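Local coordinates for glycosyltransferase-stabilizing protein Gtf2 (PDB 5E9T) that forms a complex with the glycosyltransferase GtfA that attaches the first GlcNAc from UDP-GlcNAc to the serine-rich repeat adhesin GspB, binding this substrate and stabilising its partner, at residues B[112-120]-B[129-137]; B[351-362]-B[375-386]. All blocks are in the same frame, centred on the assembly; numbering follows the deposited sequence.

How the contacts relate
The chain first builds strands of a parallel sheet and then departs into a long antiparallel sheet spanning residues 71-173. Contact 1 lies in the middle of that sheet, where strand 114-120 turns back through a short loop and pairs with strand 126-132 as a hairpin. The chain next completes the first parallel sheet and enters a second region of alternating strands and helices. There contact 2 closes a wider loop, carrying helix 366-372, between parallel strands 353-356 and 376-379. The two contacts follow one another in series, neither nesting nor crossing, with centres about 36 Å apart. They contrast two ways of pairing strands, by a direct hairpin and by a helical crossover.

Contact 1: residues B[112-120]-B[129-137]; sequences GQLRLSERY and KTAYKSGQE
Leu114 and Tyr132 are brought together by two first torsions: Leu114 holds CG anti to its backbone N (chi1 177°), and Tyr132 holds its ring anti to its carbonyl carbon (chi1 -67°). Leu114 CD2 thereby lies over one face of the phenol, 3.7 Å from the centroid of the Tyr132 ring, in a CH-pi contact. At the ring's edge the hydroxyl of Tyr132 donates to Ser117 OG, 3.1 Å from OH, and the same serine oxygen is bonded to Asp106. Beside this pair, Arg119 folds back at chi2 so that its guanidinium passes over Ser117 CB and meets Thr130 edge-on; NH2 donates to Thr130 OG1 at 2.6 Å, backed by a weak bond from NE. Thr130 OG1 is also bonded to Thr141, on the next strand. On the other face of the sheet, the extended side chains of Glu118 and Lys129 run alongside each other, pointing the same way, with a long salt bridge of 3.6 Å between Glu118 OE1 and Lys129 NZ. Beneath them the backbones of Ser117 and Thr130 exchange two hydrogen bonds, and Tyr132 N donates to Arg115 O. Arg115 and Leu116 form a classic beta bulge opposite Trp107. Beyond the strand, the poorly ordered Gln136 offers a lone pair of OE1 to Leu114 N at 2.8 Å. Glu118 also accepts a hydrogen bond from Trp107 of strand 101-108 and bridges to Arg188 of the Gtf1 chain; Arg115 pairs with Asp109 and with Glu180 of Gtf1. Both residues thus link the hairpin to its own chain and to the glycosyltransferase.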
loop_
_atom_site.group_PDB
_atom_site.type_symbol
_atom_site.label_atom_id
_atom_site.label_comp_id
_atom_site.label_asym_id
_atom_site.label_seq_id
_atom_site.Cartn_x
_atom_site.Cartn_y
_atom_site.Cartn_z
ATOM N N GLY B 112 1.292 2.000 9.009
ATOM C CA GLY B 112 0.701 2.783 10.071
ATOM C C GLY B 112 1.631 3.207 11.186
ATOM O O GLY B 112 1.169 3.854 12.135
ATOM N N GLN B 113 2.919 2.871 11.114
ATOM C CA GLN B 113 3.855 3.267 12.157
ATOM C C GLN B 113 4.267 4.725 12.000
ATOM O O GLN B 113 4.278 5.279 10.897
ATOM C CB GLN B 113 5.109 2.396 12.138
ATOM C CG GLN B 113 4.884 0.951 11.781
ATOM C CD GLN B 113 6.179 0.262 11.405
ATOM O OE1 GLN B 113 7.244 0.590 11.935
ATOM N NE2 GLN B 113 6.101 -0.687 10.479
ATOM N N LEU B 114 4.632 5.337 13.122
ATOM C CA LEU B 114 5.066 6.725 13.129
ATOM C C LEU B 114 6.469 6.849 12.550
ATOM O O LEU B 114 7.355 6.044 12.849
ATOM C CB LEU B 114 5.028 7.279 14.552
ATOM C CG LEU B 114 5.514 8.712 14.758
ATOM C CD1 LEU B 114 4.598 9.704 14.063
ATOM C CD2 LEU B 114 5.607 9.011 16.240
ATOM N N ARG B 115 6.665 7.866 11.712
ATOM C CA ARG B 115 7.935 8.063 11.025
ATOM C C ARG B 115 8.453 9.484 11.216
ATOM O O ARG B 115 9.590 9.677 11.658
ATOM C CB ARG B 115 7.802 7.724 9.544
ATOM C CG ARG B 115 7.607 6.242 9.253
ATOM C CD ARG B 115 8.751 5.397 9.792
ATOM N NE ARG B 115 8.803 4.088 9.145
ATOM C CZ ARG B 115 9.548 3.070 9.566
ATOM N NH1 ARG B 115 10.308 3.202 10.645
ATOM N NH2 ARG B 115 9.529 1.919 8.908
ATOM N N LEU B 116 7.665 10.481 10.811
ATOM C CA LEU B 116 7.995 11.883 11.028
ATOM C C LEU B 116 6.996 12.543 11.968
ATOM O O LEU B 116 5.798 12.241 11.933
ATOM C CB LEU B 116 8.011 12.665 9.718
ATOM C CG LEU B 116 8.844 12.109 8.573
ATOM C CD1 LEU B 116 8.731 13.043 7.382
ATOM C CD2 LEU B 116 10.292 11.926 8.999
ATOM N N SER B 117 7.500 13.449 12.805
ATOM C CA SER B 117 6.685 14.431 13.515
ATOM C C SER B 117 7.162 15.804 13.069
ATOM O O SER B 117 8.278 16.215 13.402
ATOM C CB SER B 117 6.804 14.284 15.031
ATOM O OG SER B 117 6.306 13.039 15.477
ATOM N N GLU B 118 6.329 16.510 12.317
ATOM C CA GLU B 118 6.640 17.862 11.882
ATOM C C GLU B 118 5.905 18.840 12.792
ATOM O O GLU B 118 4.688 18.729 12.974
ATOM C CB GLU B 118 6.259 18.060 10.413
ATOM C CG GLU B 118 6.917 17.035 9.490
ATOM C CD GLU B 118 6.549 17.217 8.031
ATOM O OE1 GLU B 118 7.465 17.395 7.199
ATOM O OE2 GLU B 118 5.343 17.180 7.713
ATOM N N ARG B 119 6.650 19.778 13.375
ATOM C CA ARG B 119 6.165 20.601 14.474
ATOM C C ARG B 119 5.917 22.031 14.018
ATOM O O ARG B 119 6.722 22.607 13.281
ATOM C CB ARG B 119 7.162 20.606 15.630
ATOM C CG ARG B 119 7.917 19.306 15.777
ATOM C CD ARG B 119 7.865 18.807 17.204
ATOM N NE ARG B 119 8.678 17.611 17.382
ATOM C CZ ARG B 119 8.386 16.633 18.232
ATOM N NH1 ARG B 119 7.293 16.705 18.976
ATOM N NH2 ARG B 119 9.183 15.579 18.332
ATOM N N TYR B 120 4.815 22.604 14.489
ATOM C CA TYR B 120 4.396 23.937 14.096
ATOM C C TYR B 120 4.395 24.864 15.304
ATOM O O TYR B 120 4.190 24.432 16.443
ATOM C CB TYR B 120 3.011 23.899 13.436
ATOM C CG TYR B 120 3.036 23.240 12.074
ATOM C CD1 TYR B 120 3.139 21.859 11.951
ATOM C CD2 TYR B 120 2.973 23.997 10.912
ATOM C CE1 TYR B 120 3.175 21.252 10.711
ATOM C CE2 TYR B 120 3.006 23.397 9.666
ATOM C CZ TYR B 120 3.107 22.024 9.572
ATOM O OH TYR B 120 3.141 21.419 8.338
ATOM N N LYS B 129 11.183 18.953 12.322
ATOM C CA LYS B 129 10.738 17.603 12.014
ATOM C C LYS B 129 11.532 16.632 12.870
ATOM O O LYS B 129 12.756 16.746 12.972
ATOM C CB LYS B 129 10.915 17.250 10.534
ATOM C CG LYS B 129 10.332 18.238 9.543
ATOM C CD LYS B 129 10.564 17.725 8.128
ATOM C CE LYS B 129 10.229 18.760 7.073
ATOM N NZ LYS B 129 10.668 18.298 5.725
ATOM N N THR B 130 10.833 15.691 13.486
ATOM C CA THR B 130 11.464 14.607 14.223
ATOM C C THR B 130 11.401 13.343 13.376
ATOM O O THR B 130 10.358 13.036 12.791
ATOM C CB THR B 130 10.771 14.388 15.567
ATOM O OG1 THR B 130 10.692 15.635 16.264
ATOM C CG2 THR B 130 11.544 13.404 16.415
ATOM N N ALA B 131 12.517 12.629 13.294
ATOM C CA ALA B 131 12.599 11.386 12.542
ATOM C C ALA B 131 12.675 10.213 13.509
ATOM O O ALA B 131 13.345 10.292 14.541
ATOM C CB ALA B 131 13.813 11.384 11.611
ATOM N N TYR B 132 11.988 9.124 13.172
ATOM C CA TYR B 132 11.890 7.964 14.048
ATOM C C TYR B 132 12.511 6.738 13.393
ATOM O O TYR B 132 12.220 6.432 12.230
ATOM C CB TYR B 132 10.436 7.670 14.408
ATOM C CG TYR B 132 9.799 8.728 15.273
ATOM C CD1 TYR B 132 9.241 9.867 14.710
ATOM C CD2 TYR B 132 9.751 8.587 16.658
ATOM C CE1 TYR B 132 8.653 10.839 15.497
ATOM C CE2 TYR B 132 9.165 9.554 17.454
ATOM C CZ TYR B 132 8.618 10.677 16.867
ATOM O OH TYR B 132 8.032 11.645 17.649
ATOM N N LYS B 133 13.356 6.038 14.146
ATOM C CA LYS B 133 13.851 4.732 13.734
ATOM C C LYS B 133 12.830 3.663 14.131
ATOM O O LYS B 133 11.684 3.962 14.474
ATOM C CB LYS B 133 15.245 4.472 14.305
ATOM C CG LYS B 133 15.407 4.722 15.786
ATOM C CD LYS B 133 16.668 4.036 16.301
ATOM C CE LYS B 133 16.803 4.179 17.809
ATOM N NZ LYS B 133 17.880 3.312 18.362
ATOM N N SER B 134 13.255 2.397 14.091
ATOM C CA SER B 134 12.341 1.264 13.948
ATOM C C SER B 134 11.259 1.237 15.025
ATOM O O SER B 134 10.061 1.264 14.719
ATOM C CB SER B 134 13.142 -0.036 13.965
ATOM O OG SER B 134 14.260 0.063 13.103
ATOM N N GLY B 135 11.655 1.217 16.292
ATOM C CA GLY B 135 10.716 0.907 17.354
ATOM C C GLY B 135 9.769 2.048 17.654
ATOM O O GLY B 135 9.141 2.088 18.717
ATOM N N GLN B 136 9.672 2.986 16.708
ATOM C CA GLN B 136 9.092 4.306 16.933
ATOM C C GLN B 136 9.890 5.056 17.992
ATOM O O GLN B 136 9.349 5.881 18.734
ATOM C CB GLN B 136 7.603 4.228 17.291
ATOM C CG GLN B 136 6.737 3.802 16.110
ATOM C CD GLN B 136 5.258 3.726 16.447
ATOM O OE1 GLN B 136 4.415 4.243 15.711
ATOM N NE2 GLN B 136 4.934 3.069 17.554
ATOM N N GLU B 137 11.184 4.742 18.063
ATOM C CA GLU B 137 12.130 5.511 18.853
ATOM C C GLU B 137 12.530 6.764 18.087
ATOM O O GLU B 137 12.732 6.726 16.870
ATOM C CB GLU B 137 13.374 4.683 19.162
ATOM C CG GLU B 137 13.103 3.226 19.452
ATOM C CD GLU B 137 14.176 2.622 20.342
ATOM O OE1 GLU B 137 14.874 3.385 21.023
ATOM O OE2 GLU B 137 14.326 1.394 20.356
#

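Contact 2: residues B[351-362]-B[375-386]; sequences SDIYLDINHGGQ and LLILGFEQTLHD
The Tyr354 ring meets Ile377 at a slant, with its CD2 4.3 Å from Ile377 CG2, while Asp356 OD1 of its own strand lies at the ring edge, in plane. Ala366 and Ala370 of helix 366-372 also touch this tyrosine, whose hydroxyl is bonded to the backbone N of Leu291. Further along, the Phe380 ring is likewise approached obliquely, Ile357 CG2 standing 4.1 Å from Phe380 CE1. One face of the His385 ring has Thr383 O above its centre. Four backbone hydrogen bonds join the strands: Leu376 N to Asp352 O, Tyr354 N to Leu376 O, Leu378 N to Tyr354 O and Asp356 N to Leu378 O, so that Tyr354 uses both its N and its O toward the same neighbour. The Tyr354 N donor stands well above the carbonyl plane of Leu376. Past the strand ends, Leu384 inserts its branched end among the backbone and polar groups of residues 358-362. With CG anti to its carbonyl carbon (chi1 -66°), it sends CD1 to the carbonyl and side-chain oxygens of Asn358, and CD2 onto the backbone of Gly361 and Gln362. The Asp356 carboxylate lies beside the backbone of the same leucine. On the sheet face carrying Ile353 and Leu355, Leu376 packs against helix 415-428. Strand 353-356, helix 366-372 and strand 376-379 make a beta-alpha-beta crossover whose two parallel strands are directly adjacent, consistent with the Rossmann-like domains of GT-B glycosyltransferases.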
loop_
_atom_site.group_PDB
_atom_site.type_symbol
_atom_site.label_atom_id
_atom_site.label_comp_id
_atom_site.label_asym_id
_atom_site.label_seq_id
_atom_site.Cartn_x
_atom_site.Cartn_y
_atom_site.Cartn_z
ATOM N N SER B 351 -23.091 32.713 35.611
ATOM C CA SER B 351 -23.154 31.567 36.507
ATOM C C SER B 351 -22.083 31.713 37.575
ATOM O O SER B 351 -20.936 32.049 37.262
ATOM C CB SER B 351 -22.959 30.255 35.748
ATOM O OG SER B 351 -23.577 30.302 34.482
ATOM N N ASP B 352 -22.470 31.531 38.836
ATOM C CA ASP B 352 -21.531 31.575 39.949
ATOM C C ASP B 352 -21.146 30.215 40.515
ATOM O O ASP B 352 -20.408 30.166 41.503
ATOM C CB ASP B 352 -22.075 32.486 41.043
ATOM C CG ASP B 352 -21.943 33.932 40.665
ATOM O OD1 ASP B 352 -21.021 34.235 39.874
ATOM O OD2 ASP B 352 -22.735 34.764 41.140
ATOM N N ILE B 353 -21.636 29.118 39.950
ATOM C CA ILE B 353 -21.127 27.801 40.302
ATOM C C ILE B 353 -20.646 27.127 39.028
ATOM O O ILE B 353 -21.045 27.484 37.917
ATOM C CB ILE B 353 -22.178 26.922 41.013
ATOM C CG1 ILE B 353 -23.398 26.711 40.116
ATOM C CG2 ILE B 353 -22.573 27.517 42.350
ATOM C CD1 ILE B 353 -23.350 25.413 39.343
ATOM N N TYR B 354 -19.767 26.144 39.198
ATOM C CA TYR B 354 -19.503 25.163 38.153
ATOM C C TYR B 354 -19.537 23.789 38.803
ATOM O O TYR B 354 -18.631 23.438 39.566
ATOM C CB TYR B 354 -18.162 25.414 37.456
ATOM C CG TYR B 354 -17.938 24.491 36.274
ATOM C CD1 TYR B 354 -18.052 24.952 34.974
ATOM C CD2 TYR B 354 -17.625 23.157 36.458
ATOM C CE1 TYR B 354 -17.862 24.102 33.892
ATOM C CE2 TYR B 354 -17.435 22.308 35.389
ATOM C CZ TYR B 354 -17.553 22.780 34.109
ATOM O OH TYR B 354 -17.357 21.918 33.054
ATOM N N LEU B 355 -20.545 22.993 38.466
ATOM C CA LEU B 355 -20.590 21.613 38.922
ATOM C C LEU B 355 -19.769 20.778 37.950
ATOM O O LEU B 355 -20.048 20.783 36.747
ATOM C CB LEU B 355 -22.034 21.115 38.988
ATOM C CG LEU B 355 -23.017 21.872 39.876
ATOM C CD1 LEU B 355 -24.438 21.823 39.306
ATOM C CD2 LEU B 355 -22.979 21.327 41.301
ATOM N N ASP B 356 -18.771 20.044 38.444
ATOM C CA ASP B 356 -17.977 19.237 37.522
ATOM C C ASP B 356 -18.624 17.864 37.593
ATOM O O ASP B 356 -18.233 16.991 38.368
ATOM C CB ASP B 356 -16.509 19.228 37.933
ATOM C CG ASP B 356 -15.584 18.859 36.796
ATOM O OD1 ASP B 356 -16.011 18.968 35.626
ATOM O OD2 ASP B 356 -14.425 18.481 37.070
ATOM N N ILE B 357 -19.633 17.700 36.744
ATOM C CA ILE B 357 -20.527 16.551 36.778
ATOM C C ILE B 357 -20.468 15.698 35.522
ATOM O O ILE B 357 -21.049 14.602 35.507
ATOM C CB ILE B 357 -21.964 17.036 37.039
ATOM C CG1 ILE B 357 -22.145 18.355 36.287
ATOM C CG2 ILE B 357 -22.165 17.285 38.515
ATOM C CD1 ILE B 357 -23.526 18.934 36.338
ATOM N N ASN B 358 -19.812 16.171 34.466
ATOM C CA ASN B 358 -19.848 15.569 33.144
ATOM C C ASN B 358 -18.926 14.356 33.051
ATOM O O ASN B 358 -18.070 14.114 33.907
ATOM C CB ASN B 358 -19.503 16.595 32.066
ATOM C CG ASN B 358 -18.342 17.475 32.450
ATOM O OD1 ASN B 358 -17.798 17.360 33.545
ATOM N ND2 ASN B 358 -17.951 18.362 31.544
ATOM N N HIS B 359 -19.138 13.579 31.996
ATOM C CA HIS B 359 -18.343 12.409 31.671
ATOM C C HIS B 359 -17.530 12.672 30.411
ATOM O O HIS B 359 -17.859 13.545 29.601
ATOM C CB HIS B 359 -19.235 11.178 31.470
ATOM C CG HIS B 359 -19.570 10.463 32.739
ATOM N ND1 HIS B 359 -20.860 10.310 33.198
ATOM C CD2 HIS B 359 -18.774 9.856 33.652
ATOM C CE1 HIS B 359 -20.845 9.639 34.335
ATOM N NE2 HIS B 359 -19.591 9.353 34.634
ATOM N N GLY B 360 -16.435 11.929 30.270
ATOM C CA GLY B 360 -15.565 12.120 29.127
ATOM C C GLY B 360 -14.518 13.190 29.384
ATOM O O GLY B 360 -14.143 13.471 30.524
ATOM N N GLY B 361 -14.054 13.808 28.294
ATOM C CA GLY B 361 -12.959 14.749 28.372
ATOM C C GLY B 361 -13.394 16.179 28.644
ATOM O O GLY B 361 -14.546 16.561 28.444
ATOM N N GLN B 362 -12.430 16.975 29.097
ATOM C CA GLN B 362 -12.693 18.335 29.539
ATOM C C GLN B 362 -12.848 19.287 28.363
ATOM O O GLN B 362 -12.266 19.093 27.292
ATOM C CB GLN B 362 -11.581 18.803 30.473
ATOM C CG GLN B 362 -11.421 20.300 30.608
ATOM C CD GLN B 362 -10.870 20.659 31.955
ATOM O OE1 GLN B 362 -11.145 19.979 32.934
ATOM N NE2 GLN B 362 -10.073 21.704 32.018
ATOM N N LEU B 375 -16.109 31.217 40.270
ATOM C CA LEU B 375 -17.207 30.273 40.414
ATOM C C LEU B 375 -16.809 29.179 41.396
ATOM O O LEU B 375 -15.688 28.660 41.343
ATOM C CB LEU B 375 -17.568 29.651 39.064
ATOM C CG LEU B 375 -18.411 30.433 38.059
ATOM C CD1 LEU B 375 -17.661 31.629 37.515
ATOM C CD2 LEU B 375 -18.844 29.525 36.923
ATOM N N LEU B 376 -17.727 28.828 42.297
ATOM C CA LEU B 376 -17.466 27.736 43.226
ATOM C C LEU B 376 -17.675 26.408 42.517
ATOM O O LEU B 376 -18.775 26.120 42.031
ATOM C CB LEU B 376 -18.355 27.798 44.462
ATOM C CG LEU B 376 -18.173 26.473 45.203
ATOM C CD1 LEU B 376 -16.762 26.341 45.810
ATOM C CD2 LEU B 376 -19.238 26.267 46.266
ATOM N N ILE B 377 -16.634 25.591 42.494
ATOM C CA ILE B 377 -16.640 24.316 41.791
ATOM C C ILE B 377 -16.914 23.183 42.771
ATOM O O ILE B 377 -16.318 23.132 43.856
ATOM C CB ILE B 377 -15.295 24.103 41.075
ATOM C CG1 ILE B 377 -14.863 25.391 40.370
ATOM C CG2 ILE B 377 -15.392 22.928 40.111
ATOM C CD1 ILE B 377 -13.422 25.380 39.949
ATOM N N LEU B 378 -17.808 22.262 42.383
ATOM C CA LEU B 378 -18.017 20.994 43.080
ATOM C C LEU B 378 -18.233 19.890 42.058
ATOM O O LEU B 378 -18.705 20.139 40.948
ATOM C CB LEU B 378 -19.242 20.980 44.007
ATOM C CG LEU B 378 -19.631 22.233 44.766
ATOM C CD1 LEU B 378 -20.977 22.105 45.502
ATOM C CD2 LEU B 378 -18.542 22.410 45.650
ATOM N N GLY B 379 -17.959 18.658 42.471
ATOM C CA GLY B 379 -18.274 17.500 41.652
ATOM C C GLY B 379 -18.123 16.238 42.471
ATOM O O GLY B 379 -17.932 16.282 43.690
ATOM N N PHE B 380 -18.212 15.106 41.775
ATOM C CA PHE B 380 -18.027 13.779 42.340
ATOM C C PHE B 380 -16.610 13.314 42.032
ATOM O O PHE B 380 -15.845 14.032 41.402
ATOM C CB PHE B 380 -19.090 12.843 41.778
ATOM C CG PHE B 380 -20.477 13.394 41.908
ATOM C CD1 PHE B 380 -21.326 13.474 40.826
ATOM C CD2 PHE B 380 -20.920 13.869 43.117
ATOM C CE1 PHE B 380 -22.599 14.007 40.970
ATOM C CE2 PHE B 380 -22.179 14.399 43.262
ATOM C CZ PHE B 380 -23.017 14.467 42.188
ATOM N N GLU B 381 -16.244 12.105 42.477
ATOM C CA GLU B 381 -14.840 11.719 42.343
ATOM C C GLU B 381 -14.433 11.562 40.886
ATOM O O GLU B 381 -13.268 11.801 40.548
ATOM C CB GLU B 381 -14.519 10.440 43.112
ATOM C CG GLU B 381 -13.051 10.020 42.960
ATOM C CD GLU B 381 -12.110 10.788 43.879
ATOM O OE1 GLU B 381 -12.431 10.934 45.075
ATOM O OE2 GLU B 381 -11.056 11.260 43.406
ATOM N N GLN B 382 -15.364 11.263 39.984
ATOM C CA GLN B 382 -14.964 11.346 38.589
ATOM C C GLN B 382 -15.182 12.809 38.245
ATOM O O GLN B 382 -16.278 13.235 37.863
ATOM C CB GLN B 382 -15.742 10.390 37.687
ATOM C CG GLN B 382 -15.487 10.669 36.200
ATOM C CD GLN B 382 -15.368 9.426 35.344
ATOM O OE1 GLN B 382 -14.643 8.488 35.676
ATOM N NE2 GLN B 382 -16.034 9.434 34.202
ATOM N N THR B 383 -14.089 13.556 38.339
ATOM C CA THR B 383 -13.999 14.943 37.937
ATOM C C THR B 383 -13.124 14.980 36.709
ATOM O O THR B 383 -12.158 14.220 36.598
ATOM C CB THR B 383 -13.328 15.850 38.979
ATOM O OG1 THR B 383 -11.917 15.606 38.971
ATOM C CG2 THR B 383 -13.821 15.615 40.353
ATOM N N LEU B 384 -13.436 15.881 35.809
ATOM C CA LEU B 384 -12.452 16.242 34.815
ATOM C C LEU B 384 -11.417 17.106 35.523
ATOM O O LEU B 384 -11.769 18.084 36.191
ATOM C CB LEU B 384 -13.133 16.950 33.645
ATOM C CG LEU B 384 -14.096 16.031 32.855
ATOM C CD1 LEU B 384 -15.291 15.489 33.633
ATOM C CD2 LEU B 384 -14.648 16.747 31.676
ATOM N N HIS B 385 -10.156 16.686 35.466
ATOM C CA HIS B 385 -9.065 17.418 36.107
ATOM C C HIS B 385 -9.055 18.801 35.468
ATOM O O HIS B 385 -9.401 18.910 34.305
ATOM C CB HIS B 385 -7.731 16.686 35.920
ATOM C CG HIS B 385 -7.836 15.199 36.058
ATOM N ND1 HIS B 385 -7.885 14.562 37.280
ATOM C CD2 HIS B 385 -7.901 14.222 35.123
ATOM C CE1 HIS B 385 -7.976 13.258 37.091
ATOM N NE2 HIS B 385 -7.987 13.025 35.791
ATOM N N ASP B 386 -8.625 19.849 36.169
ATOM C CA ASP B 386 -7.753 19.763 37.329
ATOM C C ASP B 386 -8.425 19.481 38.661
ATOM O O ASP B 386 -9.499 19.999 38.967
ATOM C CB ASP B 386 -6.959 21.063 37.440
ATOM C CG ASP B 386 -6.320 21.465 36.127
ATOM O OD1 ASP B 386 -6.996 21.357 35.082
ATOM O OD2 ASP B 386 -5.141 21.875 36.137
#